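Long-range contact in uricase (Arthrobacter globiformis, PDB 2YZB), which catalyses the oxidation of uric acid by oxygen to 5-hydroxyisourate, which is further processed to allantoin: residues Arg180-Asp185 against Leu220-Thr225. Numbering follows the deposited sequence.
Sequences RILATD and LALQQT. With URC (uric acid), chain L.
Arg180 and Leu222 meet at one atom of the bound uric acid, O11, which accepts Arg180 NH2 at 2.9 Å (158°) and the backbone Leu222 N at 2.7 Å (170°). O11 and Leu222 N lie at the edge of the Arg180 guanidinium, near its plane, and urate C2 is in that plane. Gln223, bent at chi2, turns its amide to read the adjoining edge: urate N1 donates to Gln223 OE1 at 3.0 Å, nearly straight at 177°, and Gln223 NE2 donates to urate O13 at 3.1 Å. Arg180 and Gln223 belong to the urate-binding site, to which a second subunit adds a hydrogen bond from Asp68 N. Because Leu222 N follows the N-cap Ala221, the helix start probably adds partial positive charge beside O11. Arg180 NE is hydrogen-bonded to Ser161 OG. Replacing Arg180 by an alanine would probably leave O11 without its charged partner. Beyond the ligand, Leu182 CD1 packs on Leu222 CG at 4.0 Å, while Leu182 CD2 lies 4.0 Å from Thr225 OG1, a hydroxyl hydrogen-bonded to Ser219 OG. Helix 222-236 faces the start of strand 182-192, which pairs with strands 143-157 and 240-254; Phe214 of helix 199-216 touches Leu182 and Thr225.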
# COMPACT_ATOMS: atom_id res chain seq x y z
N ARG A 180 12.96 -27.70 -3.71
CA ARG A 180 12.51 -26.51 -3.00
C ARG A 180 11.44 -25.82 -3.84
O ARG A 180 11.26 -26.12 -5.02
CB ARG A 180 13.67 -25.54 -2.78
CG ARG A 180 14.20 -24.92 -4.07
CD ARG A 180 15.22 -23.80 -3.83
NE ARG A 180 15.57 -23.14 -5.09
CZ ARG A 180 16.33 -22.05 -5.19
NH1 ARG A 180 16.84 -21.49 -4.10
NH2 ARG A 180 16.56 -21.51 -6.38
N ILE A 181 10.72 -24.89 -3.22
CA ILE A 181 9.71 -24.12 -3.93
C ILE A 181 10.43 -22.95 -4.59
O ILE A 181 11.40 -22.41 -4.04
CB ILE A 181 8.63 -23.56 -2.98
CG1 ILE A 181 7.68 -24.69 -2.55
CG2 ILE A 181 7.83 -22.45 -3.67
CD1 ILE A 181 6.58 -24.24 -1.60
N LEU A 182 9.99 -22.59 -5.79
CA LEU A 182 10.56 -21.45 -6.49
C LEU A 182 9.37 -20.56 -6.81
O LEU A 182 8.53 -20.93 -7.63
CB LEU A 182 11.26 -21.88 -7.78
CG LEU A 182 11.85 -20.73 -8.61
CD1 LEU A 182 12.98 -20.07 -7.83
CD2 LEU A 182 12.36 -21.24 -9.94
N ALA A 183 9.29 -19.41 -6.15
CA ALA A 183 8.19 -18.46 -6.36
C ALA A 183 8.75 -17.08 -6.66
O ALA A 183 9.72 -16.63 -6.03
CB ALA A 183 7.32 -18.40 -5.10
N THR A 184 8.14 -16.41 -7.63
CA THR A 184 8.60 -15.08 -8.02
C THR A 184 7.44 -14.26 -8.57
O THR A 184 6.33 -14.76 -8.75
CB THR A 184 9.73 -15.19 -9.10
OG1 THR A 184 10.27 -13.90 -9.37
CG2 THR A 184 9.18 -15.76 -10.40
N ASP A 185 7.71 -12.98 -8.80
CA ASP A 185 6.72 -12.07 -9.38
C ASP A 185 7.34 -11.77 -10.72
O ASP A 185 8.44 -11.22 -10.79
CB ASP A 185 6.59 -10.77 -8.59
CG ASP A 185 5.92 -10.97 -7.25
OD1 ASP A 185 4.97 -11.76 -7.17
OD2 ASP A 185 6.35 -10.31 -6.27
N LEU A 220 18.00 -24.96 -11.76
CA LEU A 220 19.16 -25.23 -10.94
C LEU A 220 19.52 -23.93 -10.25
O LEU A 220 20.45 -23.87 -9.45
CB LEU A 220 20.34 -25.73 -11.79
CG LEU A 220 20.14 -27.09 -12.48
CD1 LEU A 220 21.44 -27.50 -13.18
CD2 LEU A 220 19.75 -28.14 -11.44
N ALA A 221 18.77 -22.88 -10.57
CA ALA A 221 18.95 -21.55 -10.00
C ALA A 221 17.95 -20.57 -10.63
O ALA A 221 17.54 -20.75 -11.78
CB ALA A 221 20.37 -21.05 -10.24
N LEU A 222 17.57 -19.54 -9.89
CA LEU A 222 16.62 -18.56 -10.42
C LEU A 222 17.26 -17.92 -11.65
O LEU A 222 16.57 -17.64 -12.64
CB LEU A 222 16.32 -17.47 -9.39
CG LEU A 222 14.89 -16.92 -9.34
CD1 LEU A 222 14.91 -15.55 -8.70
CD2 LEU A 222 14.29 -16.84 -10.73
N GLN A 223 18.57 -17.71 -11.60
CA GLN A 223 19.31 -17.11 -12.71
C GLN A 223 19.14 -17.91 -14.00
O GLN A 223 18.95 -17.34 -15.07
CB GLN A 223 20.81 -17.02 -12.38
CG GLN A 223 21.19 -15.93 -11.37
CD GLN A 223 21.14 -16.41 -9.93
OE1 GLN A 223 20.38 -17.31 -9.60
NE2 GLN A 223 21.95 -15.81 -9.07
N GLN A 224 19.21 -19.24 -13.88
CA GLN A 224 19.07 -20.13 -15.03
C GLN A 224 17.65 -20.04 -15.58
O GLN A 224 17.45 -19.90 -16.79
CB GLN A 224 19.37 -21.57 -14.59
CG GLN A 224 20.06 -22.43 -15.64
CD GLN A 224 19.23 -22.64 -16.88
OE1 GLN A 224 18.14 -23.20 -16.82
NE2 GLN A 224 19.75 -22.18 -18.02
N THR A 225 16.67 -20.12 -14.69
CA THR A 225 15.28 -20.01 -15.10
C THR A 225 15.02 -18.69 -15.83
O THR A 225 14.31 -18.65 -16.82
CB THR A 225 14.35 -20.09 -13.87
OG1 THR A 225 14.40 -21.42 -13.32
CG2 THR A 225 12.92 -19.74 -14.26
N1 URC L . 19.88 -17.90 -6.68
C2 URC L . 18.87 -18.82 -6.42
C6 URC L . 20.66 -17.26 -5.72
N3 URC L . 18.60 -19.14 -5.12
O11 URC L . 18.23 -19.33 -7.31
C4 URC L . 19.29 -18.58 -4.12
C5 URC L . 20.30 -17.67 -4.35
N9 URC L . 19.13 -18.81 -2.81
O13 URC L . 21.53 -16.46 -6.06
N7 URC L . 20.79 -17.30 -3.17
C8 URC L . 20.06 -18.00 -2.28
O24 URC L . 20.24 -17.91 -1.08